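Local coordinates for acetylserotonin O-methyltransferase (Homo sapiens, PDB 4A6D), which catalyses the S-adenosyl-L-methionine-dependent O-methylation of N-acetylserotonin to melatonin, the last step of melatonin synthesis, and works as a homodimer, at residues L31-F34 with D35-E39; G42-V46 with A47-A51; V53-A57 with H58-L62. All blocks are in the same frame, centred on the assembly; numbering follows the deposited sequence.

Interaction 1. Residues L31-F34 with D35-E39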
ATOM      1  N   LEU A  31      -7.924  14.638  -4.737  1.00 80.71           N
ATOM      2  CA  LEU A  31      -9.207  15.130  -5.253  1.00 82.38           C
ATOM      3  C   LEU A  31      -9.822  16.290  -4.453  1.00 87.89           C
ATOM      4  O   LEU A  31     -10.712  16.977  -4.956  1.00 89.86           O
ATOM      5  CB  LEU A  31     -10.200  13.994  -5.453  1.00 81.81           C
ATOM      6  CG  LEU A  31      -9.920  13.073  -6.616  1.00 85.62           C
ATOM      7  CD1 LEU A  31     -10.489  11.698  -6.348  1.00 83.79           C
ATOM      8  CD2 LEU A  31     -10.494  13.631  -7.902  1.00 90.40           C
ATOM      9  N   GLY A  32      -9.308  16.516  -3.246  1.00 84.07           N
ATOM     10  CA  GLY A  32      -9.743  17.577  -2.341  1.00 86.18           C
ATOM     11  C   GLY A  32     -11.078  17.346  -1.653  1.00 91.32           C
ATOM     12  O   GLY A  32     -11.723  18.315  -1.241  1.00 95.01           O
ATOM     13  N   VAL A  33     -11.483  16.063  -1.496  1.00 83.46           N
ATOM     14  CA  VAL A  33     -12.733  15.619  -0.858  1.00 83.64           C
ATOM     15  C   VAL A  33     -12.960  16.300   0.503  1.00 88.87           C
ATOM     16  O   VAL A  33     -14.025  16.878   0.734  1.00 90.20           O
ATOM     17  CB  VAL A  33     -12.795  14.064  -0.754  1.00 83.80           C
ATOM     18  CG1 VAL A  33     -13.956  13.600   0.118  1.00 83.87           C
ATOM     19  CG2 VAL A  33     -12.864  13.422  -2.133  1.00 82.94           C
ATOM     20  N   PHE A  34     -11.946  16.230   1.379  1.00 84.96           N
ATOM     21  CA  PHE A  34     -11.965  16.788   2.736  1.00 86.70           C
ATOM     22  C   PHE A  34     -12.099  18.307   2.774  1.00 94.96           C
ATOM     23  O   PHE A  34     -12.849  18.808   3.610  1.00 96.86           O
ATOM     24  CB  PHE A  34     -10.762  16.283   3.550  1.00 85.87           C
ATOM     25  CG  PHE A  34     -10.579  14.783   3.441  1.00 84.84           C
ATOM     26  CD1 PHE A  34     -11.529  13.908   3.962  1.00 87.78           C
ATOM     27  CD2 PHE A  34      -9.479  14.248   2.781  1.00 84.49           C
ATOM     28  CE1 PHE A  34     -11.378  12.525   3.830  1.00 86.72           C
ATOM     29  CE2 PHE A  34      -9.315  12.865   2.672  1.00 85.50           C
ATOM     30  CZ  PHE A  34     -10.272  12.013   3.187  1.00 84.04           C
ATOM     31  N   ASP A  35     -11.430  19.027   1.839  1.00 93.03           N
ATOM     32  CA  ASP A  35     -11.516  20.489   1.723  1.00 96.61           C
ATOM     33  C   ASP A  35     -12.933  20.921   1.323  1.00104.26           C
ATOM     34  O   ASP A  35     -13.504  21.798   1.975  1.00107.27           O
ATOM     35  CB  ASP A  35     -10.480  21.038   0.723  1.00 98.38           C
ATOM     36  CG  ASP A  35      -9.049  21.061   1.227  1.00108.05           C
ATOM     37  OD1 ASP A  35      -8.840  21.381   2.425  1.00109.12           O
ATOM     38  OD2 ASP A  35      -8.132  20.843   0.406  1.00112.70           O
ATOM     39  N   LEU A  36     -13.503  20.277   0.282  1.00100.13           N
ATOM     40  CA  LEU A  36     -14.855  20.519  -0.227  1.00103.50           C
ATOM     41  C   LEU A  36     -15.905  20.307   0.869  1.00109.01           C
ATOM     42  O   LEU A  36     -16.860  21.085   0.947  1.00112.11           O
ATOM     43  CB  LEU A  36     -15.143  19.581  -1.414  1.00102.67           C
ATOM     44  CG  LEU A  36     -16.454  19.813  -2.171  1.00110.53           C
ATOM     45  CD1 LEU A  36     -16.306  20.941  -3.179  1.00114.32           C
ATOM     46  CD2 LEU A  36     -16.898  18.554  -2.876  1.00110.06           C
ATOM     47  N   LEU A  37     -15.722  19.251   1.705  1.00102.71           N
ATOM     48  CA  LEU A  37     -16.606  18.912   2.824  1.00103.18           C
ATOM     49  C   LEU A  37     -16.503  19.921   3.963  1.00110.24           C
ATOM     50  O   LEU A  37     -17.500  20.156   4.640  1.00114.22           O
ATOM     51  CB  LEU A  37     -16.363  17.483   3.349  1.00 99.26           C
ATOM     52  CG  LEU A  37     -16.892  16.320   2.496  1.00100.78           C
ATOM     53  CD1 LEU A  37     -16.317  15.006   2.962  1.00 96.22           C
ATOM     54  CD2 LEU A  37     -18.405  16.254   2.513  1.00105.30           C
ATOM     55  N   ALA A  38     -15.311  20.511   4.172  1.00104.64           N
ATOM     56  CA  ALA A  38     -15.049  21.522   5.205  1.00105.82           C
ATOM     57  C   ALA A  38     -15.530  22.919   4.774  1.00114.10           C
ATOM     58  O   ALA A  38     -15.838  23.749   5.635  1.00115.27           O
ATOM     59  CB  ALA A  38     -13.565  21.558   5.537  1.00103.30           C
ATOM     60  N   GLU A  39     -15.601  23.165   3.445  1.00112.59           N
ATOM     61  CA  GLU A  39     -16.032  24.427   2.837  1.00116.86           C
ATOM     62  C   GLU A  39     -17.540  24.487   2.611  1.00125.18           C
ATOM     63  O   GLU A  39     -18.089  25.576   2.436  1.00129.06           O
ATOM     64  CB  GLU A  39     -15.277  24.682   1.523  1.00117.61           C
ATOM     65  CG  GLU A  39     -13.864  25.193   1.743  1.00127.26           C
ATOM     66  CD  GLU A  39     -13.054  25.454   0.488  1.00151.44           C
ATOM     67  OE1 GLU A  39     -12.602  24.473  -0.145  1.00148.01           O
ATOM     68  OE2 GLU A  39     -12.845  26.644   0.155  1.00144.06           O
TER
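V33 holds CG1 anti to its backbone N (chi1 170°), and L37, one turn on, holds CG anti to its own carbonyl carbon (chi1 -75°); the two side chains thus lie side by side along one flank of helix 33-39, pointing the same way, with V33 CG1 4.0 Å from L37 CD1. The contact is the first turn of a short helix that starts where another stops, in the O-methyltransferase dimerisation domain. G32 is the junction between the two. It closes helix 7-31 with a Schellman motif, at a positive phi that a residue without a side chain adopts most easily, and it is also the N-cap residue of the helix that follows. Its carbonyl takes the first i to i+4 bond of the new helix, L36 N to G32 O at 3.1 Å, nearly straight. The next two bonds are progressively more bent: L37 N reaches V33 O at 3.1 Å, and A38 N reaches F34 O at 3.0 Å with an N-H...O angle of 138°. F34 O also accepts from N86 ND2, so two donors grip this carbonyl, while the ring of F34 packs on S90 and L94 of helix 88-94 and on L73. D35, on another side of the turn, lays CB 3.6 Å from G32 O and sends its carboxylate out of the contact to the hydroxyl of T96. L37 covers the carbonyl of the turn below as well: besides meeting the valine methyl, its branch carbon CG rests 3.4 Å from V33 O.

Interaction 2. Residues G42-V46 with A47-A51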
ATOM      1  N   GLY A  42     -22.898  22.324   5.071  1.00135.00           N
ATOM      2  CA  GLY A  42     -23.226  21.138   5.852  1.00132.13           C
ATOM      3  C   GLY A  42     -22.723  19.869   5.189  1.00129.52           C
ATOM      4  O   GLY A  42     -21.765  19.924   4.407  1.00127.03           O
ATOM      5  N   PRO A  43     -23.339  18.697   5.480  1.00123.22           N
ATOM      6  CA  PRO A  43     -22.896  17.455   4.821  1.00118.15           C
ATOM      7  C   PRO A  43     -23.337  17.388   3.356  1.00119.27           C
ATOM      8  O   PRO A  43     -24.354  17.984   2.999  1.00122.24           O
ATOM      9  CB  PRO A  43     -23.539  16.360   5.669  1.00119.63           C
ATOM     10  CG  PRO A  43     -24.769  16.980   6.206  1.00128.84           C
ATOM     11  CD  PRO A  43     -24.476  18.447   6.390  1.00127.50           C
ATOM     12  N   LEU A  44     -22.573  16.661   2.514  1.00110.73           N
ATOM     13  CA  LEU A  44     -22.838  16.535   1.071  1.00110.18           C
ATOM     14  C   LEU A  44     -23.122  15.107   0.593  1.00110.12           C
ATOM     15  O   LEU A  44     -22.482  14.167   1.075  1.00106.13           O
ATOM     16  CB  LEU A  44     -21.632  17.057   0.257  1.00108.69           C
ATOM     17  CG  LEU A  44     -21.152  18.486   0.424  1.00114.88           C
ATOM     18  CD1 LEU A  44     -19.871  18.687  -0.348  1.00112.20           C
ATOM     19  CD2 LEU A  44     -22.200  19.479  -0.048  1.00122.40           C
ATOM     20  N   ASP A  45     -23.999  14.963  -0.429  1.00107.59           N
ATOM     21  CA  ASP A  45     -24.281  13.659  -1.052  1.00105.62           C
ATOM     22  C   ASP A  45     -23.235  13.354  -2.148  1.00109.09           C
ATOM     23  O   ASP A  45     -22.422  14.232  -2.459  1.00109.91           O
ATOM     24  CB  ASP A  45     -25.729  13.566  -1.594  1.00109.64           C
ATOM     25  CG  ASP A  45     -26.159  14.612  -2.615  1.00121.66           C
ATOM     26  OD1 ASP A  45     -25.317  15.018  -3.453  1.00121.89           O
ATOM     27  OD2 ASP A  45     -27.354  14.968  -2.629  1.00129.95           O
ATOM     28  N   VAL A  46     -23.257  12.124  -2.720  1.00103.71           N
ATOM     29  CA  VAL A  46     -22.345  11.635  -3.780  1.00101.63           C
ATOM     30  C   VAL A  46     -22.283  12.604  -4.978  1.00108.26           C
ATOM     31  O   VAL A  46     -21.194  13.023  -5.365  1.00107.30           O
ATOM     32  CB  VAL A  46     -22.664  10.162  -4.224  1.00103.25           C
ATOM     33  CG1 VAL A  46     -21.780   9.711  -5.391  1.00101.07           C
ATOM     34  CG2 VAL A  46     -22.534   9.188  -3.056  1.00100.70           C
ATOM     35  N   ALA A  47     -23.454  12.971  -5.531  1.00108.42           N
ATOM     36  CA  ALA A  47     -23.585  13.874  -6.675  1.00110.78           C
ATOM     37  C   ALA A  47     -23.000  15.260  -6.419  1.00115.78           C
ATOM     38  O   ALA A  47     -22.489  15.862  -7.356  1.00117.31           O
ATOM     39  CB  ALA A  47     -25.035  13.981  -7.099  1.00114.45           C
ATOM     40  N   ALA A  48     -23.056  15.755  -5.164  1.00111.47           N
ATOM     41  CA  ALA A  48     -22.498  17.064  -4.792  1.00112.37           C
ATOM     42  C   ALA A  48     -20.973  16.990  -4.636  1.00113.49           C
ATOM     43  O   ALA A  48     -20.278  17.975  -4.930  1.00114.32           O
ATOM     44  CB  ALA A  48     -23.141  17.578  -3.510  1.00114.41           C
ATOM     45  N   VAL A  49     -20.452  15.825  -4.169  1.00105.85           N
ATOM     46  CA  VAL A  49     -19.010  15.592  -4.014  1.00102.35           C
ATOM     47  C   VAL A  49     -18.420  15.406  -5.417  1.00106.19           C
ATOM     48  O   VAL A  49     -17.538  16.168  -5.791  1.00104.45           O
ATOM     49  CB  VAL A  49     -18.661  14.417  -3.055  1.00102.36           C
ATOM     50  CG1 VAL A  49     -17.159  14.161  -3.015  1.00 99.14           C
ATOM     51  CG2 VAL A  49     -19.182  14.677  -1.648  1.00103.00           C
ATOM     52  N   ALA A  50     -18.975  14.443  -6.210  1.00104.56           N
ATOM     53  CA  ALA A  50     -18.567  14.132  -7.589  1.00104.88           C
ATOM     54  C   ALA A  50     -18.461  15.380  -8.469  1.00113.48           C
ATOM     55  O   ALA A  50     -17.508  15.493  -9.241  1.00113.15           O
ATOM     56  CB  ALA A  50     -19.521  13.132  -8.215  1.00105.61           C
ATOM     57  N   ALA A  51     -19.422  16.318  -8.329  1.00113.55           N
ATOM     58  CA  ALA A  51     -19.452  17.582  -9.057  1.00116.92           C
ATOM     59  C   ALA A  51     -18.344  18.540  -8.571  1.00120.32           C
ATOM     60  O   ALA A  51     -17.690  19.170  -9.400  1.00121.49           O
ATOM     61  CB  ALA A  51     -20.820  18.237  -8.922  1.00121.35           C
TER
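A48 N is gripped by two oxygens of D45, the side-chain OD1 and the backbone O, at the start of helix 46-53. The side-chain bond is the shorter and the better of the two: OD1 of D45 accepts from A48 N at 2.9 Å, and the donor comes nearly end-on to the carboxylate C-O bond. The backbone O of D45 adds a weak bond to the same N-H, bent to 126°. This is the classic aspartate N-cap, and it depends on a rotamer that sets CG between the backbone N and the carbonyl carbon (chi1 57°), folding the carboxylate back over the first turn. There the negative group would probably also interact well with the positive end of the helix dipole. An alanine here would remove OD1 and would probably leave A48 N with little more than the weak bond to the backbone O, so that the first turn frays more readily. The regular helical bonds begin at once: V49 N donates to D45 O at 3.1 Å, and A50 N to V46 O at 2.8 Å and 171°. Just before the cap, L44 adds an apolar clasp. Its CB touches V49 CG2 at 3.9 Å, and its CD2 meets A48 CB at 4.1 Å, so the leucine lies against two successive residues of the new helix. L44 also touches L36 and L37 of helix 33-39 and pairs through its backbone with Y84 of strand 81-86, while V49 faces T60 and L64 of helix 57-69.

Interaction 3. Residues V53-A57 with H58-L62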
ATOM      1  N   VAL A  53     -15.424  17.774  -6.942  1.00105.02           N
ATOM      2  CA  VAL A  53     -14.080  17.221  -7.170  1.00101.45           C
ATOM      3  C   VAL A  53     -13.822  16.945  -8.662  1.00106.51           C
ATOM      4  O   VAL A  53     -12.688  16.637  -9.044  1.00104.77           O
ATOM      5  CB  VAL A  53     -13.718  16.009  -6.262  1.00101.08           C
ATOM      6  CG1 VAL A  53     -13.765  16.390  -4.789  1.00100.47           C
ATOM      7  CG2 VAL A  53     -14.598  14.790  -6.539  1.00100.20           C
ATOM      8  N   ARG A  54     -14.881  17.082  -9.495  1.00106.17           N
ATOM      9  CA  ARG A  54     -14.882  16.854 -10.942  1.00107.91           C
ATOM     10  C   ARG A  54     -14.459  15.424 -11.268  1.00108.79           C
ATOM     11  O   ARG A  54     -13.434  15.183 -11.905  1.00107.88           O
ATOM     12  CB  ARG A  54     -14.106  17.951 -11.702  1.00112.42           C
ATOM     13  CG  ARG A  54     -14.983  19.171 -11.967  1.00130.79           C
ATOM     14  CD  ARG A  54     -14.213  20.472 -12.059  1.00143.75           C
ATOM     15  NE  ARG A  54     -13.936  21.062 -10.747  1.00150.95           N
ATOM     16  CZ  ARG A  54     -14.732  21.928 -10.120  1.00160.17           C
ATOM     17  NH1 ARG A  54     -15.889  22.295 -10.664  1.00144.32           N
ATOM     18  NH2 ARG A  54     -14.381  22.425  -8.940  1.00137.45           N
ATOM     19  N   ALA A  55     -15.269  14.471 -10.777  1.00103.70           N
ATOM     20  CA  ALA A  55     -15.046  13.036 -10.902  1.00100.02           C
ATOM     21  C   ALA A  55     -16.350  12.286 -11.162  1.00103.69           C
ATOM     22  O   ALA A  55     -17.436  12.868 -11.085  1.00106.84           O
ATOM     23  CB  ALA A  55     -14.370  12.512  -9.639  1.00 97.20           C
ATOM     24  N   SER A  56     -16.233  10.992 -11.491  1.00 96.22           N
ATOM     25  CA  SER A  56     -17.358  10.128 -11.805  1.00 95.13           C
ATOM     26  C   SER A  56     -18.152   9.743 -10.566  1.00 97.07           C
ATOM     27  O   SER A  56     -17.585   9.603  -9.485  1.00 94.61           O
ATOM     28  CB  SER A  56     -16.879   8.881 -12.544  1.00 95.58           C
ATOM     29  OG  SER A  56     -16.178   7.981 -11.701  1.00 98.84           O
ATOM     30  N   ALA A  57     -19.466   9.547 -10.752  1.00 94.74           N
ATOM     31  CA  ALA A  57     -20.448   9.141  -9.749  1.00 93.15           C
ATOM     32  C   ALA A  57     -20.037   7.829  -9.097  1.00 92.81           C
ATOM     33  O   ALA A  57     -19.875   7.788  -7.871  1.00 91.08           O
ATOM     34  CB  ALA A  57     -21.816   8.999 -10.397  1.00 95.57           C
ATOM     35  N   HIS A  58     -19.820   6.774  -9.917  1.00 87.39           N
ATOM     36  CA  HIS A  58     -19.407   5.460  -9.429  1.00 84.04           C
ATOM     37  C   HIS A  58     -18.113   5.530  -8.620  1.00 87.04           C
ATOM     38  O   HIS A  58     -18.079   5.050  -7.485  1.00 85.88           O
ATOM     39  CB  HIS A  58     -19.324   4.429 -10.570  1.00 84.29           C
ATOM     40  CG  HIS A  58     -19.098   3.025 -10.083  1.00 85.16           C
ATOM     41  ND1 HIS A  58     -19.990   2.400  -9.216  1.00 86.39           N
ATOM     42  CD2 HIS A  58     -18.072   2.177 -10.334  1.00 84.92           C
ATOM     43  CE1 HIS A  58     -19.475   1.205  -8.970  1.00 83.53           C
ATOM     44  NE2 HIS A  58     -18.325   1.024  -9.626  1.00 83.12           N
ATOM     45  N   GLY A  59     -17.105   6.201  -9.179  1.00 83.84           N
ATOM     46  CA  GLY A  59     -15.795   6.394  -8.562  1.00 81.09           C
ATOM     47  C   GLY A  59     -15.837   7.129  -7.242  1.00 83.69           C
ATOM     48  O   GLY A  59     -15.213   6.687  -6.270  1.00 80.60           O
ATOM     49  N   THR A  60     -16.592   8.247  -7.194  1.00 82.76           N
ATOM     50  CA  THR A  60     -16.754   9.074  -5.992  1.00 83.02           C
ATOM     51  C   THR A  60     -17.406   8.273  -4.868  1.00 86.44           C
ATOM     52  O   THR A  60     -16.880   8.290  -3.759  1.00 85.28           O
ATOM     53  CB  THR A  60     -17.524  10.365  -6.313  1.00 90.57           C
ATOM     54  OG1 THR A  60     -16.832  11.078  -7.336  1.00 90.57           O
ATOM     55  CG2 THR A  60     -17.694  11.258  -5.115  1.00 86.67           C
ATOM     56  N   GLU A  61     -18.523   7.550  -5.165  1.00 82.93           N
ATOM     57  CA  GLU A  61     -19.242   6.750  -4.179  1.00 81.79           C
ATOM     58  C   GLU A  61     -18.359   5.669  -3.599  1.00 82.11           C
ATOM     59  O   GLU A  61     -18.327   5.503  -2.382  1.00 81.06           O
ATOM     60  CB  GLU A  61     -20.532   6.160  -4.750  1.00 84.53           C
ATOM     61  CG  GLU A  61     -21.450   5.630  -3.659  1.00 96.23           C
ATOM     62  CD  GLU A  61     -22.471   4.574  -4.040  1.00114.99           C
ATOM     63  OE1 GLU A  61     -22.129   3.638  -4.802  1.00 92.68           O
ATOM     64  OE2 GLU A  61     -23.593   4.638  -3.489  1.00111.34           O
ATOM     65  N   LEU A  62     -17.603   4.973  -4.451  1.00 77.59           N
ATOM     66  CA  LEU A  62     -16.673   3.946  -3.997  1.00 74.93           C
ATOM     67  C   LEU A  62     -15.681   4.562  -3.044  1.00 78.06           C
ATOM     68  O   LEU A  62     -15.542   4.089  -1.924  1.00 77.15           O
ATOM     69  CB  LEU A  62     -15.951   3.277  -5.182  1.00 74.01           C
ATOM     70  CG  LEU A  62     -16.769   2.250  -5.980  1.00 78.13           C
ATOM     71  CD1 LEU A  62     -15.986   1.756  -7.192  1.00 77.53           C
ATOM     72  CD2 LEU A  62     -17.143   1.067  -5.119  1.00 77.79           C
TER
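A serine N-cap starts helix 57-69, the fourth helix of the chain, in the O-methyltransferase dimerisation domain, whose sequence family belongs to the helix-turn-helix clan. S56 turns its hydroxyl in between the backbone N and the carbonyl carbon (chi1 72°), which brings OG back over the first turn to accept from G59 N at 3.2 Å. The bond is somewhat bent, at 141°, and the glycine lets the hydroxyl sit close, with OG 3.5 Å from G59 CA; a CB at that position would collide with it. S56 O is held twice by one residue. T60 N reaches it at 2.8 Å, and T60 OG1 donates to it at 2.7 Å from well above the carbonyl plane. The threonine hydroxyl is thereby satisfied by the carbonyl one turn back, the usual way for a buried threonine inside a helix to house its polar group, and the bond fixes the rotation of the side chain. A55 CB packs 3.7 Å from the same OG1. The next helical bond, E61 N to A57 O, is nearly straight at 3.0 Å. Further along, L62 CG lies 4.1 Å above one face of the H58 ring, offset toward its rim. Much of this turn faces the second subunit: the hydroxyl of S56 also bonds V124 O of that chain, and E61 forms a salt bridge with its R290. A serine whose hydroxyl accepts from the N-H three residues on, while its carbonyl takes the first i to i+4 bond, is the textbook N-cap, here at the dimer interface.

How the interactions relate
Along the chain the three interactions come in series, each at the start of a helix (33-39, 46-53, 57-69) of the dimerisation domain. Centres lie about 10 Å apart for interactions 1 and 2 and for 2 and 3, about 13 Å for 1 and 3. Mostly apolar side chains join them, some against backbone: L36 CD2 is 3.8 Å from V49 CA, V49 CG1 3.6 Å from T60 CG2, and V53 CG1 rests on the backbone of L31 to V33. A50 O and A55 N, 2.9 Å apart, probably hydrogen-bond helix 46-53 to the loop before helix 57-69. Interaction 3 meets the second subunit most, interaction 1 touches it at L31, interaction 2 not at all.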